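Local coordinates for nitroalkane oxidase (Podospora anserina, PDB 3MKH), which oxidises primary and secondary nitroalkanes to aldehydes or ketones with bound FAD, consuming oxygen and releasing nitrite and hydrogen peroxide, at residues A[132-137]-A[186-191]; A[151-156]-A[166-171]; A[206-211]-A[254-259]. One frame throughout, in Å; residues are numbered along the deposited sequence.

In the fold
All three contacts lie in the mixed beta sheet of a flavoenzyme with the acyl-CoA dehydrogenase fold, and strand 184-191 ties them together. It pairs in parallel with strand 130-133 in interaction 1, runs parallel to strand 154-158 of interaction 2, and is antiparallel to strand 206-212 of interaction 3. Centres of interactions 1 and 2 are about 5 Å apart; interaction 3 is about 10 Å from the first and 13 Å from the second. Along the chain, interaction 2 is nested within the loop closed by interaction 1, and interaction 3 follows. The first two bring FAD-binding residues to the flavin, whereas the third joins strand 255-257 to strand 206-212.

Interaction 1: residues A[132-137]-A[186-191]; sequences LVFSEP and CVVCRD. With FAD (flavin-adenine dinucleotide), chain E; SO4 (sulfate ion), chain G.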
# COMPACT_ATOMS: atom_id res chain seq x y z
N LEU A 132 -11.62 13.52 -30.04
CA LEU A 132 -10.31 14.16 -29.89
C LEU A 132 -9.28 13.12 -30.29
O LEU A 132 -9.07 12.10 -29.59
CB LEU A 132 -10.10 14.67 -28.45
CG LEU A 132 -8.73 15.22 -28.03
CD1 LEU A 132 -8.05 16.02 -29.12
CD2 LEU A 132 -8.86 16.07 -26.77
N VAL A 133 -8.69 13.32 -31.45
CA VAL A 133 -7.89 12.29 -32.09
C VAL A 133 -6.43 12.61 -31.86
O VAL A 133 -5.78 13.29 -32.66
CB VAL A 133 -8.20 12.18 -33.58
CG1 VAL A 133 -7.49 10.96 -34.18
CG2 VAL A 133 -9.71 12.08 -33.80
N PHE A 134 -5.93 12.11 -30.74
CA PHE A 134 -4.61 12.42 -30.21
C PHE A 134 -3.72 11.18 -30.27
O PHE A 134 -2.63 11.21 -30.84
CB PHE A 134 -4.78 12.87 -28.76
CG PHE A 134 -3.51 13.35 -28.11
CD1 PHE A 134 -2.68 12.46 -27.44
CD2 PHE A 134 -3.16 14.69 -28.12
CE1 PHE A 134 -1.51 12.90 -26.82
CE2 PHE A 134 -2.00 15.13 -27.50
CZ PHE A 134 -1.18 14.24 -26.86
N SER A 135 -4.20 10.10 -29.66
CA SER A 135 -3.38 8.91 -29.44
C SER A 135 -3.02 8.15 -30.72
O SER A 135 -3.74 8.19 -31.72
CB SER A 135 -4.06 7.96 -28.44
OG SER A 135 -4.22 8.60 -27.18
N GLU A 136 -1.90 7.42 -30.64
CA GLU A 136 -1.30 6.75 -31.79
C GLU A 136 -0.78 5.37 -31.37
O GLU A 136 -0.42 5.16 -30.21
CB GLU A 136 -0.14 7.60 -32.35
CG GLU A 136 -0.60 8.92 -32.94
CD GLU A 136 0.51 9.74 -33.59
OE1 GLU A 136 1.72 9.48 -33.36
OE2 GLU A 136 0.17 10.68 -34.33
N PRO A 137 -0.74 4.41 -32.32
CA PRO A 137 -0.35 3.03 -31.99
C PRO A 137 1.01 2.93 -31.30
O PRO A 137 1.20 2.10 -30.39
CB PRO A 137 -0.26 2.34 -33.35
CG PRO A 137 -0.79 3.28 -34.34
CD PRO A 137 -0.91 4.63 -33.76
N CYS A 186 -11.13 16.29 -33.98
CA CYS A 186 -10.03 17.24 -33.75
C CYS A 186 -8.72 16.47 -33.81
O CYS A 186 -8.37 15.76 -32.87
CB CYS A 186 -10.18 17.91 -32.39
SG CYS A 186 -11.57 19.07 -32.31
N VAL A 187 -8.00 16.60 -34.92
CA VAL A 187 -6.82 15.76 -35.15
C VAL A 187 -5.58 16.50 -34.72
O VAL A 187 -5.23 17.57 -35.25
CB VAL A 187 -6.70 15.31 -36.61
CG1 VAL A 187 -5.47 14.39 -36.80
CG2 VAL A 187 -7.97 14.58 -37.02
N VAL A 188 -4.92 15.94 -33.71
CA VAL A 188 -3.69 16.49 -33.22
C VAL A 188 -2.56 15.91 -34.04
O VAL A 188 -2.40 14.68 -34.16
CB VAL A 188 -3.49 16.18 -31.74
CG1 VAL A 188 -2.22 16.87 -31.20
CG2 VAL A 188 -4.72 16.63 -30.96
N CYS A 189 -1.77 16.79 -34.64
CA CYS A 189 -0.72 16.35 -35.53
C CYS A 189 0.46 17.31 -35.52
O CYS A 189 0.41 18.37 -34.89
CB CYS A 189 -1.29 16.21 -36.94
SG CYS A 189 -2.17 17.68 -37.51
N ARG A 190 1.53 16.93 -36.21
CA ARG A 190 2.65 17.85 -36.35
C ARG A 190 2.84 18.38 -37.78
O ARG A 190 2.74 17.64 -38.77
CB ARG A 190 3.94 17.25 -35.79
CG ARG A 190 4.58 16.22 -36.65
CD ARG A 190 5.90 15.75 -36.08
NE ARG A 190 6.21 14.45 -36.65
CZ ARG A 190 6.82 14.28 -37.82
NH1 ARG A 190 7.20 15.34 -38.51
NH2 ARG A 190 7.05 13.06 -38.28
N ASP A 191 3.08 19.69 -37.87
CA ASP A 191 3.30 20.36 -39.14
C ASP A 191 4.62 19.87 -39.71
O ASP A 191 5.66 19.96 -39.06
CB ASP A 191 3.36 21.87 -38.90
CG ASP A 191 3.65 22.66 -40.17
OD1 ASP A 191 3.54 22.10 -41.28
OD2 ASP A 191 4.00 23.86 -40.04
PA FAD E . 2.01 5.72 -23.86
O1A FAD E . 2.80 6.58 -24.74
O2A FAD E . 1.28 4.59 -24.44
O5B FAD E . 2.96 5.18 -22.69
C5B FAD E . 2.83 3.86 -22.18
C4B FAD E . 3.61 3.64 -20.87
O4B FAD E . 5.01 3.79 -21.14
C3B FAD E . 3.27 4.70 -19.83
O3B FAD E . 2.18 4.25 -19.02
C2B FAD E . 4.54 4.74 -18.99
O2B FAD E . 4.50 3.73 -17.99
C1B FAD E . 5.64 4.44 -20.00
N9A FAD E . 6.26 5.72 -20.43
C8A FAD E . 6.28 6.22 -21.66
N7A FAD E . 6.91 7.39 -21.67
C5A FAD E . 7.31 7.64 -20.42
C6A FAD E . 8.01 8.68 -19.83
N6A FAD E . 8.43 9.71 -20.55
N1A FAD E . 8.26 8.62 -18.52
C2A FAD E . 7.86 7.59 -17.79
N3A FAD E . 7.19 6.59 -18.33
C4A FAD E . 6.90 6.58 -19.63
N1 FAD E . -7.06 8.78 -26.91
C2 FAD E . -7.47 9.89 -27.64
O2 FAD E . -6.66 10.50 -28.32
N3 FAD E . -8.79 10.32 -27.58
C4 FAD E . -9.72 9.63 -26.80
O4 FAD E . -10.89 10.01 -26.76
C4X FAD E . -9.31 8.52 -26.08
N5 FAD E . -10.22 7.81 -25.29
C5X FAD E . -9.88 6.52 -24.86
C6 FAD E . -10.85 5.65 -24.37
C7 FAD E . -10.50 4.37 -23.95
C7M FAD E . -11.56 3.41 -23.42
C8 FAD E . -9.17 3.97 -24.02
C8M FAD E . -8.77 2.56 -23.57
C9 FAD E . -8.21 4.84 -24.50
C9A FAD E . -8.56 6.11 -24.92
N10 FAD E . -7.59 6.98 -25.41
C10 FAD E . -7.99 8.10 -26.14
C1' FAD E . -6.15 6.74 -25.16
C2' FAD E . -5.72 7.34 -23.82
O2' FAD E . -5.88 8.76 -23.84
C3' FAD E . -4.28 6.99 -23.44
O3' FAD E . -4.06 7.40 -22.10
C4' FAD E . -3.22 7.66 -24.32
O4' FAD E . -3.06 6.94 -25.54
C5' FAD E . -1.86 7.70 -23.60
O5' FAD E . -1.47 6.40 -23.16
P FAD E . -0.25 6.22 -22.15
O1P FAD E . -0.40 7.20 -21.07
O2P FAD E . -0.14 4.80 -21.80
O3P FAD E . 0.99 6.68 -23.06
S SO4 G . 8.51 13.73 -41.97
O1 SO4 G . 9.22 12.49 -42.25
O2 SO4 G . 7.08 13.44 -41.84
O3 SO4 G . 9.01 14.29 -40.72
O4 SO4 G . 8.71 14.67 -43.08
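V188 sets its CG2 between two facing side chains. The methyl lies 3.8 Å from CD2 of F134, at the ring edge near its plane, and 3.9 Å from CD1 of L132. With CG anti to the backbone N in both (chi1 172° and -175°), L132 and F134 extend to V188, which crosses each at a slant. On the other face of the sheet, CB of V133 meets CG2 of V187 at 4.2 Å. Two backbone bonds fix this parallel register: V133 N to C186 O, 2.8 Å, and V188 N to V133 O, 3.0 Å. F134 is confined by edge-to-face contacts with F151 and F270.

R190 holds a sulfate, probably from the crystallisation liquor, at the edge of its guanidinium: NH1 to sulfate O3 is 3.0 Å, and the bond from NH2 to the same oxygen is weak. NE is bonded to F151 O, so an alanine here would probably leave that carbonyl without this donor and the sulfate without this charged partner.

Segment 132-137 also binds the pyrimidine edge of FAD, from the end of its strand into the turn. L132 O accepts from flavin N3 (2.7 Å). S135 N donates to flavin O2 at 2.8 Å, and S135 OG donates to N1. F134 N also donates to O2. Two N-H groups converging on O2 would probably draw electron density toward that end of the flavin and stabilise its reduced form.

Interaction 2: residues A[151-156]-A[166-171]; sequences FQTTAR and GEKMWA. With FAD (flavin-adenine dinucleotide), chain E; SO4 (sulfate ion), chain G.
K168 passes across T153 at about a right angle and can be followed atom by atom. From CB, CG lies anti to the carbonyl carbon and packs on V133. A bend at chi2 (-67°) then places CD 3.6 Å from T153 OG1. CE comes closest, at 3.2 Å from the same oxygen, and also lies 3.6 Å from T153 CB. The chain is extended from there to NZ, which forms a salt bridge with E136 OE2 and hydrogen bonds with F134 O and V188 O. E136 OE2 is also bonded to T153 OG1, so one carboxylate oxygen joins the two crossing side chains.

Next to this, Q152 OE1 takes the N-H of E167 at 2.7 Å, almost straight (176°), in the carbonyl plane on a lone pair. A water donates to both Q152 OE1 and E167 O. G166 CA lies against T153 OG1 (3.6 Å); a CB there would clash with that oxygen and, at this phi/psi, run into the preceding carbonyl oxygen.

The contact closes the open end of the beta hairpin of strands 154-158 and 161-168; past M169 the chain reaches W170 and A171 of the FAD site, where W170 CB lies 3.5 Å from flavin N10.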
# COMPACT_ATOMS: atom_id res chain seq x y z
N PHE A 151 4.97 13.12 -33.09
CA PHE A 151 3.75 12.51 -33.63
C PHE A 151 4.01 11.84 -34.97
O PHE A 151 4.71 12.37 -35.82
CB PHE A 151 2.66 13.57 -33.83
CG PHE A 151 1.97 13.98 -32.56
CD1 PHE A 151 1.14 13.09 -31.89
CD2 PHE A 151 2.12 15.27 -32.06
CE1 PHE A 151 0.49 13.48 -30.72
CE2 PHE A 151 1.48 15.67 -30.93
CZ PHE A 151 0.66 14.77 -30.25
N GLN A 152 3.42 10.67 -35.18
CA GLN A 152 3.53 10.01 -36.47
C GLN A 152 2.58 10.66 -37.45
O GLN A 152 2.80 10.62 -38.65
CB GLN A 152 3.23 8.51 -36.34
CG GLN A 152 3.44 7.70 -37.65
CD GLN A 152 2.20 7.62 -38.55
OE1 GLN A 152 1.06 7.71 -38.07
NE2 GLN A 152 2.42 7.42 -39.85
N THR A 153 1.50 11.25 -36.94
CA THR A 153 0.53 11.90 -37.80
C THR A 153 1.02 13.30 -38.16
O THR A 153 1.34 14.11 -37.28
CB THR A 153 -0.88 11.96 -37.15
OG1 THR A 153 -1.36 10.63 -36.90
CG2 THR A 153 -1.87 12.68 -38.06
N THR A 154 1.08 13.59 -39.45
CA THR A 154 1.65 14.84 -39.92
C THR A 154 0.66 15.59 -40.78
O THR A 154 -0.29 15.01 -41.31
CB THR A 154 2.90 14.61 -40.79
OG1 THR A 154 2.55 13.80 -41.91
CG2 THR A 154 3.99 13.93 -40.00
N ALA A 155 0.90 16.89 -40.91
CA ALA A 155 0.13 17.74 -41.80
C ALA A 155 1.11 18.64 -42.56
O ALA A 155 2.11 19.07 -42.01
CB ALA A 155 -0.89 18.56 -41.01
N ARG A 156 0.82 18.88 -43.84
CA ARG A 156 1.65 19.73 -44.69
C ARG A 156 0.76 20.64 -45.52
O ARG A 156 -0.23 20.18 -46.11
CB ARG A 156 2.49 18.87 -45.65
CG ARG A 156 3.52 18.01 -44.97
CD ARG A 156 4.07 16.97 -45.95
NE ARG A 156 4.98 16.02 -45.30
CZ ARG A 156 4.57 14.95 -44.61
NH1 ARG A 156 3.27 14.69 -44.47
NH2 ARG A 156 5.46 14.14 -44.05
N GLY A 166 -1.52 9.87 -41.38
CA GLY A 166 -1.06 9.22 -40.17
C GLY A 166 -2.04 8.19 -39.63
O GLY A 166 -3.19 8.13 -40.06
N GLU A 167 -1.54 7.39 -38.70
CA GLU A 167 -2.36 6.42 -38.01
C GLU A 167 -2.64 6.86 -36.59
O GLU A 167 -1.77 7.40 -35.90
CB GLU A 167 -1.67 5.05 -38.02
CG GLU A 167 -1.52 4.51 -39.41
CD GLU A 167 -0.88 3.14 -39.48
OE1 GLU A 167 -0.55 2.55 -38.42
OE2 GLU A 167 -0.72 2.65 -40.61
N LYS A 168 -3.86 6.62 -36.14
CA LYS A 168 -4.27 6.98 -34.80
C LYS A 168 -4.86 5.73 -34.17
O LYS A 168 -5.31 4.84 -34.88
CB LYS A 168 -5.32 8.10 -34.86
CG LYS A 168 -4.76 9.44 -35.35
CD LYS A 168 -3.76 10.02 -34.34
CE LYS A 168 -3.40 11.50 -34.64
NZ LYS A 168 -2.35 11.96 -33.66
N MET A 169 -4.87 5.67 -32.85
CA MET A 169 -5.46 4.52 -32.17
C MET A 169 -5.99 5.00 -30.84
O MET A 169 -5.46 5.96 -30.28
CB MET A 169 -4.39 3.44 -31.97
CG MET A 169 -4.91 2.12 -31.38
SD MET A 169 -3.59 0.87 -31.37
CE MET A 169 -4.36 -0.47 -30.45
N TRP A 170 -7.06 4.36 -30.37
CA TRP A 170 -7.68 4.62 -29.07
C TRP A 170 -8.59 5.85 -29.04
O TRP A 170 -9.18 6.16 -28.01
CB TRP A 170 -6.64 4.74 -27.95
CG TRP A 170 -5.77 3.50 -27.72
CD1 TRP A 170 -4.44 3.38 -28.00
CD2 TRP A 170 -6.18 2.25 -27.15
NE1 TRP A 170 -4.00 2.12 -27.66
CE2 TRP A 170 -5.04 1.42 -27.13
CE3 TRP A 170 -7.39 1.75 -26.66
CZ2 TRP A 170 -5.08 0.11 -26.64
CZ3 TRP A 170 -7.43 0.45 -26.17
CH2 TRP A 170 -6.28 -0.35 -26.16
N ALA A 171 -8.69 6.57 -30.15
CA ALA A 171 -9.43 7.83 -30.13
C ALA A 171 -10.92 7.58 -30.22
O ALA A 171 -11.49 7.32 -31.29
CB ALA A 171 -8.95 8.76 -31.23
PA FAD E . 2.01 5.72 -23.86
O1A FAD E . 2.80 6.58 -24.74
O2A FAD E . 1.28 4.59 -24.44
O5B FAD E . 2.96 5.18 -22.69
C5B FAD E . 2.83 3.86 -22.18
C4B FAD E . 3.61 3.64 -20.87
O4B FAD E . 5.01 3.79 -21.14
C3B FAD E . 3.27 4.70 -19.83
O3B FAD E . 2.18 4.25 -19.02
C2B FAD E . 4.54 4.74 -18.99
O2B FAD E . 4.50 3.73 -17.99
C1B FAD E . 5.64 4.44 -20.00
N9A FAD E . 6.26 5.72 -20.43
C8A FAD E . 6.28 6.22 -21.66
N7A FAD E . 6.91 7.39 -21.67
C5A FAD E . 7.31 7.64 -20.42
C6A FAD E . 8.01 8.68 -19.83
N6A FAD E . 8.43 9.71 -20.55
N1A FAD E . 8.26 8.62 -18.52
C2A FAD E . 7.86 7.59 -17.79
N3A FAD E . 7.19 6.59 -18.33
C4A FAD E . 6.90 6.58 -19.63
N1 FAD E . -7.06 8.78 -26.91
C2 FAD E . -7.47 9.89 -27.64
O2 FAD E . -6.66 10.50 -28.32
N3 FAD E . -8.79 10.32 -27.58
C4 FAD E . -9.72 9.63 -26.80
O4 FAD E . -10.89 10.01 -26.76
C4X FAD E . -9.31 8.52 -26.08
N5 FAD E . -10.22 7.81 -25.29
C5X FAD E . -9.88 6.52 -24.86
C6 FAD E . -10.85 5.65 -24.37
C7 FAD E . -10.50 4.37 -23.95
C7M FAD E . -11.56 3.41 -23.42
C8 FAD E . -9.17 3.97 -24.02
C8M FAD E . -8.77 2.56 -23.57
C9 FAD E . -8.21 4.84 -24.50
C9A FAD E . -8.56 6.11 -24.92
N10 FAD E . -7.59 6.98 -25.41
C10 FAD E . -7.99 8.10 -26.14
C1' FAD E . -6.15 6.74 -25.16
C2' FAD E . -5.72 7.34 -23.82
O2' FAD E . -5.88 8.76 -23.84
C3' FAD E . -4.28 6.99 -23.44
O3' FAD E . -4.06 7.40 -22.10
C4' FAD E . -3.22 7.66 -24.32
O4' FAD E . -3.06 6.94 -25.54
C5' FAD E . -1.86 7.70 -23.60
O5' FAD E . -1.47 6.40 -23.16
P FAD E . -0.25 6.22 -22.15
O1P FAD E . -0.40 7.20 -21.07
O2P FAD E . -0.14 4.80 -21.80
O3P FAD E . 0.99 6.68 -23.06
S SO4 G . 8.51 13.73 -41.97
O1 SO4 G . 9.22 12.49 -42.25
O2 SO4 G . 7.08 13.44 -41.84
O3 SO4 G . 9.01 14.29 -40.72
O4 SO4 G . 8.71 14.67 -43.08
O HOH W 1 1.04 6.15 -35.87

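Interaction 3: residues A[206-211]-A[254-259]; sequences VMIILV and NVLCPA
I208 meets two consecutive residues, L256 and C257, and this doubling shapes the middle of the contact. Its CG2, anti to the backbone N, rests 4.0 Å from CD2 of L256, the two running alongside in the same direction. Its other branch carries CD1 to within 3.9 Å of C257 SG. The isoleucine thus spreads one branch over each neighbour.

The opposite face is shaped by M207. Its CG is pressed against A259 CA at 3.4 Å, closer than carbons normally pack, with A259 CB beside it. A bend at chi3 (66°) then brings CE to V255, 4.0 Å from CG1, so that the methionine bridges the two residues along one flank. Farther along the strand, L210 lays CB and CG against the carbonyl oxygen of N254, and I209 CG2 packs on the same peptide.

The backbone bonds give the evidence for the register. I208 and C257 form an antiparallel hydrogen-bonded pair, while I209 and V255 form a non-hydrogen-bonded one, which leaves one extra residue on the second strand. I208 N donates to C257 O at 3.0 Å. I208 O accepts from both L256 N (2.9 Å) and C257 N (3.0 Å). L210 N donates to N254 O at 2.8 Å.

Outside the pair, L256 and C257 pack on P105, I106 and A109 of helix 90-109, while W162 meets M207 and V255. Two residues facing one, with a shared carbonyl acceptor, make this a classic beta bulge, here in the antiparallel pairing of strands 206-212 and 255-257.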
# COMPACT_ATOMS: atom_id res chain seq x y z
N VAL A 206 3.30 21.55 -33.35
CA VAL A 206 2.04 20.86 -33.06
C VAL A 206 0.81 21.70 -33.40
O VAL A 206 0.73 22.89 -33.03
CB VAL A 206 1.98 20.35 -31.62
CG1 VAL A 206 0.64 19.64 -31.35
CG2 VAL A 206 3.13 19.40 -31.38
N MET A 207 -0.12 21.08 -34.11
CA MET A 207 -1.36 21.71 -34.56
C MET A 207 -2.57 20.89 -34.16
O MET A 207 -2.44 19.71 -33.84
CB MET A 207 -1.39 21.80 -36.09
CG MET A 207 -0.18 22.40 -36.77
SD MET A 207 -0.33 22.25 -38.57
CE MET A 207 -1.72 23.31 -38.90
N ILE A 208 -3.74 21.50 -34.21
CA ILE A 208 -4.99 20.75 -34.23
C ILE A 208 -5.76 21.14 -35.48
O ILE A 208 -5.99 22.33 -35.75
CB ILE A 208 -5.85 21.00 -32.98
CG1 ILE A 208 -5.06 20.66 -31.71
CG2 ILE A 208 -7.16 20.19 -33.05
CD1 ILE A 208 -5.83 20.91 -30.42
N ILE A 209 -6.14 20.14 -36.28
CA ILE A 209 -6.89 20.40 -37.51
C ILE A 209 -8.18 19.61 -37.48
O ILE A 209 -8.17 18.42 -37.17
CB ILE A 209 -6.08 19.98 -38.77
CG1 ILE A 209 -4.69 20.63 -38.73
CG2 ILE A 209 -6.81 20.35 -40.04
CD1 ILE A 209 -3.88 20.41 -39.98
N LEU A 210 -9.29 20.28 -37.78
CA LEU A 210 -10.58 19.63 -37.87
C LEU A 210 -10.66 18.75 -39.10
O LEU A 210 -10.12 19.09 -40.16
CB LEU A 210 -11.72 20.65 -37.87
CG LEU A 210 -11.76 21.60 -36.66
CD1 LEU A 210 -12.98 22.54 -36.72
CD2 LEU A 210 -11.70 20.80 -35.35
N VAL A 211 -11.32 17.60 -38.95
CA VAL A 211 -11.66 16.73 -40.07
C VAL A 211 -13.10 16.26 -39.90
O VAL A 211 -13.43 15.58 -38.91
CB VAL A 211 -10.73 15.49 -40.14
CG1 VAL A 211 -11.19 14.54 -41.26
CG2 VAL A 211 -9.28 15.92 -40.36
N ASN A 254 -10.25 24.82 -41.74
CA ASN A 254 -10.27 23.64 -40.87
C ASN A 254 -9.21 23.67 -39.77
O ASN A 254 -9.28 22.89 -38.80
CB ASN A 254 -10.11 22.34 -41.67
CG ASN A 254 -11.42 21.82 -42.25
OD1 ASN A 254 -11.76 20.64 -42.10
ND2 ASN A 254 -12.14 22.68 -42.93
N VAL A 255 -8.21 24.53 -39.92
CA VAL A 255 -7.17 24.62 -38.89
C VAL A 255 -7.74 25.28 -37.64
O VAL A 255 -8.23 26.42 -37.69
CB VAL A 255 -5.95 25.41 -39.37
CG1 VAL A 255 -4.95 25.56 -38.24
CG2 VAL A 255 -5.30 24.71 -40.57
N LEU A 256 -7.69 24.57 -36.51
CA LEU A 256 -8.18 25.09 -35.24
C LEU A 256 -7.05 25.72 -34.45
O LEU A 256 -7.19 26.84 -33.95
CB LEU A 256 -8.85 23.99 -34.40
CG LEU A 256 -9.33 24.42 -33.01
CD1 LEU A 256 -10.52 25.36 -33.10
CD2 LEU A 256 -9.70 23.19 -32.13
N CYS A 257 -5.94 25.00 -34.33
CA CYS A 257 -4.74 25.55 -33.71
C CYS A 257 -3.59 25.46 -34.68
O CYS A 257 -3.19 24.36 -35.05
CB CYS A 257 -4.36 24.81 -32.43
SG CYS A 257 -5.73 24.72 -31.25
N PRO A 258 -3.05 26.62 -35.08
CA PRO A 258 -1.90 26.67 -35.99
C PRO A 258 -0.68 26.09 -35.30
O PRO A 258 -0.63 26.00 -34.07
CB PRO A 258 -1.70 28.18 -36.21
CG PRO A 258 -3.00 28.83 -35.80
CD PRO A 258 -3.53 27.97 -34.70
N ALA A 259 0.32 25.73 -36.10
CA ALA A 259 1.51 25.10 -35.55
C ALA A 259 2.09 25.88 -34.37
O ALA A 259 2.30 27.09 -34.45
CB ALA A 259 2.56 24.91 -36.65